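Side-chain contacts in ABC transporter substrate-binding protein (Rhizobium radiobacter, PDB 6TFX), which binds the opine mannopinic acid as the solute-binding protein of an ABC transporter, probably delivering it for import into the cell: residues V15-P20 with T26-L31; F160-V165 with E173-G178. One frame throughout, in Å; residues are numbered along the deposited sequence.

Contact 1 (V15-P20 with T26-L31); sequences VTTLDP and TSDRTL. With N72 ((2~{R})-2-[[(3~{R},4~{R},5~{S})-3,4,5,6-tetrakis(oxidanyl)-2-oxidanylidene-hexyl]amino]pentanedioic acid), chain C.
Helix 26-35 supplies T26 and R29 to the opine pocket, and D28 ties it to the loop before it by holding T16 and T17. The D28 carboxylate takes two successive backbone N-H groups of the loop. T16 N gives an almost straight bond to D28 OD1 (3.1 Å, 170°), on the syn lone pair of that oxygen. T17 N reaches D28 OD2 at 2.9 Å, from well above the carboxylate plane. A weak second bond runs from T16 N to D28 OD2. With CG beside the backbone N (chi1 -76°), the D28 carboxylate faces the loop at T16 and T17. Both oxygens are thus engaged, which fixes the rotation of the buried acid. In the solute-binding protein family 5 fold, this loop links strand 5-10 to the helix. An ST turn follows within it, D19 N donating to T17 OG1 at 3.0 Å. About one helical turn on from D28, L31 takes the apolar part: L18 CD2 packs on L31 CB at 3.7 Å. V15 CG2 meets L31 CD1, and V181 of strand 180-185 touches both V15 and L31. The bound opine (N72) lies at the start of the helix. T26 N donates to N72 OXT at 3.0 Å. R29 extends from CG to NE, and its NE and NH2 both make weak bonds to N72 OE1. R29 NE also bonds T24 O, and NH1 bonds S143 OG.

Contact 2 (F160-V165 with E173-G178); sequences FKRRPV and ESIQPG
A small surface contact of mixed polar and apolar character joins the loop after helix 150-156 to the end of strand 170-176. It lies away from the opine pocket. R162 and I175 carry it, and their side chains cross at about a right angle. The CB of I175 points toward the loop, and its two branches have different targets. CD1 of I175 comes to 3.3 Å from R162 O, a close van der Waals approach. CG2 of I175 lies 3.5 Å from R162 NH2, obliquely placed at the guanidinium. CG1 stands beside the backbone N (chi1 -61°) and CG2 beside the carbonyl carbon, which lets the ethyl arm reach the loop backbone while the methyl meets the arginine end. The R162 chain is bent at chi3 (83°), and this bend brings its guanidinium toward I175 and P177. There P177 CG approaches R162 NH2 more loosely, at 4.3 Å. The cationic end is anchored elsewhere, at V15, and NH2 has a long, weak ion pair with D14. The same D14 OD1 accepts from G178 N, just after the strand. CB of S174 and of Q176 points away from the loop, and S174 OG donates to Q176 OE1 at 2.7 Å on an in-plane lone pair. Strand 170-176 pairs antiparallel with strand 180-185, and E173 and S174 both face T182 there, forming a classic beta bulge.

In the fold
The two contacts lie side by side, their centres about 10 Å apart, and follow one another along the chain. The loops 15-20 and 160-165 join them directly. L18 N is 2.8 Å from K161 O, a probable backbone hydrogen bond. R162 NH1 lies 2.9 Å from V15 O, the bond that anchors the arginine. Apolar packing adds to this, with L18 CD1 at 3.8 Å from P164 CG. Strand 180-185 is common to both contacts. The side chain of T16 is about 5 Å from a bound magnesium ion, and that of R162 about 10 Å. Contact 1 belongs to the opine pocket, and contact 2 lies farther from the centre of the chain.

Contact 1 (V15-P20 with T26-L31)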
ATOM      1  N   VAL A  15      -5.786  -5.984 -14.211  1.00 21.55           N
ATOM      2  CA  VAL A  15      -6.464  -6.190 -12.932  1.00 21.86           C
ATOM      3  C   VAL A  15      -5.988  -7.555 -12.436  1.00 24.09           C
ATOM      4  O   VAL A  15      -5.976  -8.499 -13.230  1.00 25.31           O
ATOM      5  CB  VAL A  15      -8.015  -6.294 -13.152  1.00 26.96           C
ATOM      6  CG1 VAL A  15      -8.738  -6.853 -11.917  1.00 27.11           C
ATOM      7  CG2 VAL A  15      -8.610  -4.969 -13.565  1.00 27.30           C
ATOM      8  N   THR A  16      -5.692  -7.696 -11.132  1.00 20.30           N
ATOM      9  CA  THR A  16      -5.411  -9.013 -10.565  1.00 19.46           C
ATOM     10  C   THR A  16      -6.591  -9.385  -9.684  1.00 23.28           C
ATOM     11  O   THR A  16      -7.211 -10.416  -9.917  1.00 24.10           O
ATOM     12  CB  THR A  16      -4.070  -9.063  -9.835  1.00 27.83           C
ATOM     13  OG1 THR A  16      -3.069  -8.678 -10.781  1.00 29.30           O
ATOM     14  CG2 THR A  16      -3.758 -10.463  -9.294  1.00 24.41           C
ATOM     15  N   THR A  17      -6.915  -8.544  -8.683  1.00 17.58           N
ATOM     16  CA  THR A  17      -8.064  -8.850  -7.839  1.00 16.56           C
ATOM     17  C   THR A  17      -8.758  -7.600  -7.383  1.00 20.31           C
ATOM     18  O   THR A  17      -8.092  -6.652  -6.934  1.00 20.90           O
ATOM     19  CB  THR A  17      -7.716  -9.755  -6.649  1.00 23.24           C
ATOM     20  OG1 THR A  17      -8.864  -9.854  -5.792  1.00 22.31           O
ATOM     21  CG2 THR A  17      -6.526  -9.247  -5.842  1.00 23.88           C
ATOM     22  N   LEU A  18     -10.091  -7.611  -7.484  1.00 17.10           N
ATOM     23  CA  LEU A  18     -10.897  -6.505  -6.987  1.00 16.67           C
ATOM     24  C   LEU A  18     -11.672  -6.933  -5.738  1.00 21.34           C
ATOM     25  O   LEU A  18     -12.586  -6.230  -5.301  1.00 20.31           O
ATOM     26  CB  LEU A  18     -11.771  -5.852  -8.089  1.00 17.41           C
ATOM     27  CG  LEU A  18     -10.972  -5.265  -9.278  1.00 21.24           C
ATOM     28  CD1 LEU A  18     -11.897  -4.711 -10.352  1.00 21.13           C
ATOM     29  CD2 LEU A  18      -9.979  -4.210  -8.813  1.00 22.18           C
ATOM     30  N   ASP A  19     -11.214  -8.052  -5.082  1.00 18.59           N
ATOM     31  CA  ASP A  19     -11.734  -8.415  -3.767  1.00 17.15           C
ATOM     32  C   ASP A  19     -10.887  -7.533  -2.840  1.00 18.60           C
ATOM     33  O   ASP A  19      -9.653  -7.631  -2.851  1.00 18.35           O
ATOM     34  CB  ASP A  19     -11.519  -9.908  -3.450  1.00 18.15           C
ATOM     35  CG  ASP A  19     -11.855 -10.325  -2.019  1.00 21.61           C
ATOM     36  OD1 ASP A  19     -11.929  -9.441  -1.136  1.00 21.64           O
ATOM     37  OD2 ASP A  19     -12.003 -11.538  -1.774  1.00 20.89           O
ATOM     38  N   PRO A  20     -11.497  -6.613  -2.067  1.00 17.97           N
ATOM     39  CA  PRO A  20     -10.691  -5.704  -1.247  1.00 16.95           C
ATOM     40  C   PRO A  20      -9.852  -6.383  -0.184  1.00 21.22           C
ATOM     41  O   PRO A  20      -8.881  -5.783   0.302  1.00 20.96           O
ATOM     42  CB  PRO A  20     -11.742  -4.777  -0.610  1.00 19.73           C
ATOM     43  CG  PRO A  20     -13.009  -5.537  -0.647  1.00 22.36           C
ATOM     44  CD  PRO A  20     -12.943  -6.337  -1.918  1.00 19.15           C
ATOM     45  N   THR A  26      -0.773  -1.166  -6.137  1.00 14.86           N
ATOM     46  CA  THR A  26      -1.386   0.174  -6.120  1.00 13.91           C
ATOM     47  C   THR A  26      -2.592   0.217  -7.083  1.00 16.59           C
ATOM     48  O   THR A  26      -3.637   0.789  -6.732  1.00 16.18           O
ATOM     49  CB  THR A  26      -0.357   1.225  -6.546  1.00 19.55           C
ATOM     50  OG1 THR A  26       0.608   1.321  -5.504  1.00 17.71           O
ATOM     51  CG2 THR A  26      -0.987   2.605  -6.738  1.00 20.76           C
ATOM     52  N   SER A  27      -2.454  -0.378  -8.283  1.00 14.99           N
ATOM     53  CA  SER A  27      -3.548  -0.308  -9.254  1.00 14.71           C
ATOM     54  C   SER A  27      -4.825  -0.988  -8.742  1.00 17.26           C
ATOM     55  O   SER A  27      -5.911  -0.420  -8.856  1.00 18.09           O
ATOM     56  CB  SER A  27      -3.132  -0.902 -10.590  1.00 19.18           C
ATOM     57  OG  SER A  27      -4.185  -0.682 -11.517  1.00 22.76           O
ATOM     58  N   ASP A  28      -4.696  -2.190  -8.167  1.00 15.96           N
ATOM     59  CA  ASP A  28      -5.898  -2.877  -7.651  1.00 15.07           C
ATOM     60  C   ASP A  28      -6.467  -2.095  -6.458  1.00 16.76           C
ATOM     61  O   ASP A  28      -7.682  -1.919  -6.367  1.00 18.22           O
ATOM     62  CB  ASP A  28      -5.574  -4.319  -7.245  1.00 16.74           C
ATOM     63  CG  ASP A  28      -5.408  -5.325  -8.382  1.00 26.36           C
ATOM     64  OD1 ASP A  28      -5.700  -4.969  -9.568  1.00 26.29           O
ATOM     65  OD2 ASP A  28      -5.005  -6.475  -8.097  1.00 24.57           O
ATOM     66  N   ARG A  29      -5.585  -1.564  -5.558  1.00 14.00           N
ATOM     67  CA  ARG A  29      -6.082  -0.795  -4.406  1.00 14.37           C
ATOM     68  C   ARG A  29      -6.797   0.494  -4.871  1.00 15.76           C
ATOM     69  O   ARG A  29      -7.742   0.954  -4.211  1.00 16.33           O
ATOM     70  CB  ARG A  29      -4.938  -0.403  -3.463  1.00 15.65           C
ATOM     71  CG  ARG A  29      -4.311  -1.587  -2.748  1.00 15.75           C
ATOM     72  CD  ARG A  29      -3.237  -1.042  -1.839  1.00 14.42           C
ATOM     73  NE  ARG A  29      -2.448  -2.057  -1.136  1.00 16.58           N
ATOM     74  CZ  ARG A  29      -2.724  -2.546   0.070  1.00 19.29           C
ATOM     75  NH1 ARG A  29      -3.853  -2.213   0.693  1.00 17.18           N
ATOM     76  NH2 ARG A  29      -1.890  -3.390   0.653  1.00 16.82           N
ATOM     77  N   THR A  30      -6.296   1.106  -5.968  1.00 13.37           N
ATOM     78  CA  THR A  30      -6.895   2.347  -6.491  1.00 14.09           C
ATOM     79  C   THR A  30      -8.323   2.047  -6.987  1.00 16.70           C
ATOM     80  O   THR A  30      -9.264   2.727  -6.601  1.00 15.02           O
ATOM     81  CB  THR A  30      -6.050   2.940  -7.615  1.00 18.02           C
ATOM     82  OG1 THR A  30      -4.742   3.225  -7.115  1.00 16.83           O
ATOM     83  CG2 THR A  30      -6.665   4.242  -8.177  1.00 16.26           C
ATOM     84  N   LEU A  31      -8.481   1.000  -7.810  1.00 15.92           N
ATOM     85  CA  LEU A  31      -9.800   0.620  -8.308  1.00 15.62           C
ATOM     86  C   LEU A  31     -10.737   0.307  -7.144  1.00 16.41           C
ATOM     87  O   LEU A  31     -11.859   0.798  -7.120  1.00 18.15           O
ATOM     88  CB  LEU A  31      -9.659  -0.589  -9.238  1.00 15.97           C
ATOM     89  CG  LEU A  31      -9.048  -0.232 -10.598  1.00 19.28           C
ATOM     90  CD1 LEU A  31      -8.641  -1.509 -11.379  1.00 19.56           C
ATOM     91  CD2 LEU A  31     -10.026   0.571 -11.450  1.00 19.84           C
TER
HETATM   92  OAB N72 C 601      10.361   3.828  -7.314  1.00 21.50           O
HETATM   93  CAF N72 C 601       9.736   3.033  -6.287  1.00 20.18           C
HETATM   94  CAG N72 C 601       8.392   2.320  -6.660  1.00 24.02           C
HETATM   95  OAC N72 C 601       7.805   2.822  -7.817  1.00 19.48           O
HETATM   96  CAH N72 C 601       7.528   2.086  -5.419  1.00 18.82           C
HETATM   97  OAM N72 C 601       7.774   2.730  -4.228  1.00 15.25           O
HETATM   98  CAI N72 C 601       6.034   2.139  -5.168  1.00 24.60           C
HETATM   99  OAD N72 C 601       5.423   3.098  -6.004  1.00 17.85           O
HETATM  100  CAJ N72 C 601       5.418   0.764  -5.091  1.00 17.64           C
HETATM  101  OAE N72 C 601       6.158  -0.200  -4.766  1.00 16.87           O
HETATM  102  CAK N72 C 601       3.924   0.554  -5.467  1.00 16.54           C
HETATM  103  N   N72 C 601       3.136   0.221  -4.304  1.00 16.42           N
HETATM  104  CA  N72 C 601       2.503  -1.034  -4.158  1.00 24.14           C
HETATM  105  C   N72 C 601       2.894  -2.150  -5.086  1.00 18.56           C
HETATM  106  O   N72 C 601       3.778  -3.093  -5.010  1.00 16.41           O
HETATM  107  CB  N72 C 601       2.415  -1.398  -2.673  1.00 20.82           C
HETATM  108  CG  N72 C 601       2.282  -2.865  -2.262  1.00 16.80           C
HETATM  109  CD  N72 C 601       1.547  -3.059  -0.934  1.00 18.84           C
HETATM  110  OE1 N72 C 601       0.649  -2.246  -0.540  1.00 17.16           O
HETATM  111  OE2 N72 C 601       1.834  -4.057  -0.236  1.00 16.65           O
HETATM  112  OXT N72 C 601       2.077  -2.017  -6.016  1.00 17.33           O

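Contact 2 (F160-V165 with E173-G178)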
ATOM      1  N   PHE A 160     -15.711 -13.316  -8.073  1.00 20.12           N
ATOM      2  CA  PHE A 160     -15.968 -11.995  -7.486  1.00 18.95           C
ATOM      3  C   PHE A 160     -14.807 -11.032  -7.751  1.00 21.48           C
ATOM      4  O   PHE A 160     -15.043  -9.852  -8.002  1.00 23.57           O
ATOM      5  CB  PHE A 160     -16.244 -12.106  -5.979  1.00 19.85           C
ATOM      6  CG  PHE A 160     -16.655 -10.814  -5.308  1.00 19.59           C
ATOM      7  CD1 PHE A 160     -15.702  -9.967  -4.749  1.00 19.90           C
ATOM      8  CD2 PHE A 160     -17.993 -10.445  -5.237  1.00 20.89           C
ATOM      9  CE1 PHE A 160     -16.084  -8.780  -4.121  1.00 20.45           C
ATOM     10  CE2 PHE A 160     -18.376  -9.246  -4.619  1.00 21.93           C
ATOM     11  CZ  PHE A 160     -17.416  -8.416  -4.081  1.00 20.71           C
ATOM     12  N   LYS A 161     -13.558 -11.535  -7.695  1.00 19.33           N
ATOM     13  CA  LYS A 161     -12.347 -10.705  -7.907  1.00 19.29           C
ATOM     14  C   LYS A 161     -12.319  -9.980  -9.278  1.00 23.01           C
ATOM     15  O   LYS A 161     -11.617  -8.972  -9.417  1.00 20.38           O
ATOM     16  CB  LYS A 161     -11.074 -11.529  -7.683  1.00 23.62           C
ATOM     17  CG  LYS A 161     -10.911 -12.686  -8.667  1.00 26.23           C
ATOM     18  CD  LYS A 161      -9.529 -13.371  -8.578  1.00 32.70           C
ATOM     19  CE  LYS A 161      -9.344 -14.281  -7.382  1.00 48.08           C
ATOM     20  NZ  LYS A 161     -10.224 -15.474  -7.434  1.00 64.97           N
ATOM     21  N   ARG A 162     -13.088 -10.487 -10.280  1.00 20.99           N
ATOM     22  CA  ARG A 162     -13.172  -9.837 -11.597  1.00 21.82           C
ATOM     23  C   ARG A 162     -14.586  -9.272 -11.879  1.00 25.38           C
ATOM     24  O   ARG A 162     -14.794  -8.623 -12.901  1.00 24.55           O
ATOM     25  CB  ARG A 162     -12.676 -10.772 -12.721  1.00 26.48           C
ATOM     26  CG  ARG A 162     -11.167 -11.042 -12.648  1.00 38.23           C
ATOM     27  CD  ARG A 162     -10.590 -11.622 -13.938  1.00 42.23           C
ATOM     28  NE  ARG A 162     -10.278 -10.588 -14.936  1.00 45.72           N
ATOM     29  CZ  ARG A 162      -9.105  -9.967 -15.039  1.00 60.28           C
ATOM     30  NH1 ARG A 162      -8.115 -10.256 -14.201  1.00 46.71           N
ATOM     31  NH2 ARG A 162      -8.912  -9.051 -15.979  1.00 48.70           N
ATOM     32  N   ARG A 163     -15.552  -9.496 -10.949  1.00 21.17           N
ATOM     33  CA  ARG A 163     -16.930  -8.989 -11.080  1.00 20.12           C
ATOM     34  C   ARG A 163     -17.317  -8.413  -9.712  1.00 23.68           C
ATOM     35  O   ARG A 163     -18.179  -8.979  -9.021  1.00 23.67           O
ATOM     36  CB  ARG A 163     -17.875 -10.117 -11.501  1.00 21.05           C
ATOM     37  CG  ARG A 163     -17.622 -10.618 -12.925  1.00 30.42           C
ATOM     38  CD  ARG A 163     -18.571 -11.743 -13.309  1.00 37.08           C
ATOM     39  NE  ARG A 163     -19.976 -11.334 -13.254  1.00 43.34           N
ATOM     40  CZ  ARG A 163     -20.948 -12.058 -12.703  1.00 54.58           C
ATOM     41  NH1 ARG A 163     -20.683 -13.246 -12.168  1.00 40.35           N
ATOM     42  NH2 ARG A 163     -22.192 -11.607 -12.694  1.00 40.76           N
ATOM     43  N   PRO A 164     -16.622  -7.341  -9.260  1.00 20.99           N
ATOM     44  CA  PRO A 164     -16.860  -6.836  -7.900  1.00 20.49           C
ATOM     45  C   PRO A 164     -18.181  -6.107  -7.756  1.00 21.44           C
ATOM     46  O   PRO A 164     -18.716  -5.568  -8.739  1.00 20.81           O
ATOM     47  CB  PRO A 164     -15.695  -5.867  -7.683  1.00 21.80           C
ATOM     48  CG  PRO A 164     -15.397  -5.341  -9.054  1.00 25.10           C
ATOM     49  CD  PRO A 164     -15.561  -6.552  -9.937  1.00 21.57           C
ATOM     50  N   VAL A 165     -18.677  -6.051  -6.510  1.00 19.35           N
ATOM     51  CA  VAL A 165     -19.915  -5.344  -6.191  1.00 17.69           C
ATOM     52  C   VAL A 165     -19.647  -4.589  -4.914  1.00 19.12           C
ATOM     53  O   VAL A 165     -19.327  -5.207  -3.904  1.00 18.61           O
ATOM     54  CB  VAL A 165     -21.120  -6.291  -5.979  1.00 20.02           C
ATOM     55  CG1 VAL A 165     -22.376  -5.494  -5.604  1.00 19.30           C
ATOM     56  CG2 VAL A 165     -21.371  -7.159  -7.212  1.00 19.77           C
ATOM     57  N   GLU A 173     -18.287  -1.764 -14.901  1.00 20.69           N
ATOM     58  CA  GLU A 173     -19.215  -2.159 -15.959  1.00 21.16           C
ATOM     59  C   GLU A 173     -18.616  -3.332 -16.753  1.00 28.59           C
ATOM     60  O   GLU A 173     -19.327  -4.296 -17.068  1.00 29.41           O
ATOM     61  CB  GLU A 173     -19.509  -0.973 -16.876  1.00 23.40           C
ATOM     62  CG  GLU A 173     -20.545  -1.286 -17.945  1.00 30.31           C
ATOM     63  CD  GLU A 173     -20.843  -0.110 -18.850  1.00 51.18           C
ATOM     64  OE1 GLU A 173     -20.007   0.194 -19.734  1.00 45.67           O
ATOM     65  OE2 GLU A 173     -21.915   0.511 -18.674  1.00 45.96           O
ATOM     66  N   SER A 174     -17.317  -3.235 -17.094  1.00 24.56           N
ATOM     67  CA  SER A 174     -16.600  -4.263 -17.848  1.00 24.51           C
ATOM     68  C   SER A 174     -15.090  -4.136 -17.684  1.00 27.16           C
ATOM     69  O   SER A 174     -14.574  -3.048 -17.370  1.00 26.22           O
ATOM     70  CB  SER A 174     -16.956  -4.164 -19.330  1.00 27.97           C
ATOM     71  OG  SER A 174     -16.592  -2.910 -19.886  1.00 32.30           O
ATOM     72  N   ILE A 175     -14.374  -5.258 -17.932  1.00 22.88           N
ATOM     73  CA  ILE A 175     -12.919  -5.283 -17.935  1.00 23.27           C
ATOM     74  C   ILE A 175     -12.519  -5.751 -19.328  1.00 29.05           C
ATOM     75  O   ILE A 175     -13.078  -6.733 -19.826  1.00 29.27           O
ATOM     76  CB  ILE A 175     -12.328  -6.182 -16.817  1.00 25.82           C
ATOM     77  CG1 ILE A 175     -12.746  -5.672 -15.405  1.00 26.18           C
ATOM     78  CG2 ILE A 175     -10.785  -6.287 -16.939  1.00 26.39           C
ATOM     79  CD1 ILE A 175     -12.502  -6.682 -14.242  1.00 31.10           C
ATOM     80  N   GLN A 176     -11.594  -5.023 -19.970  1.00 26.05           N
ATOM     81  CA  GLN A 176     -11.037  -5.374 -21.281  1.00 25.36           C
ATOM     82  C   GLN A 176      -9.625  -5.848 -20.862  1.00 29.00           C
ATOM     83  O   GLN A 176      -8.764  -4.997 -20.588  1.00 27.20           O
ATOM     84  CB  GLN A 176     -10.992  -4.123 -22.202  1.00 25.94           C
ATOM     85  CG  GLN A 176     -12.365  -3.580 -22.659  1.00 30.57           C
ATOM     86  CD  GLN A 176     -13.297  -3.035 -21.579  1.00 41.72           C
ATOM     87  OE1 GLN A 176     -14.437  -3.492 -21.435  1.00 32.21           O
ATOM     88  NE2 GLN A 176     -12.858  -2.043 -20.797  1.00 24.81           N
ATOM     89  N   PRO A 177      -9.410  -7.184 -20.653  1.00 27.62           N
ATOM     90  CA  PRO A 177      -8.132  -7.659 -20.079  1.00 27.01           C
ATOM     91  C   PRO A 177      -6.863  -7.097 -20.716  1.00 29.61           C
ATOM     92  O   PRO A 177      -6.732  -7.083 -21.937  1.00 28.11           O
ATOM     93  CB  PRO A 177      -8.223  -9.186 -20.220  1.00 29.32           C
ATOM     94  CG  PRO A 177      -9.672  -9.473 -20.179  1.00 34.22           C
ATOM     95  CD  PRO A 177     -10.336  -8.319 -20.893  1.00 30.36           C
ATOM     96  N   GLY A 178      -5.990  -6.568 -19.868  1.00 25.38           N
ATOM     97  CA  GLY A 178      -4.735  -5.963 -20.297  1.00 25.14           C
ATOM     98  C   GLY A 178      -4.864  -4.641 -21.033  1.00 28.09           C
ATOM     99  O   GLY A 178      -3.857  -4.090 -21.475  1.00 28.26           O
TER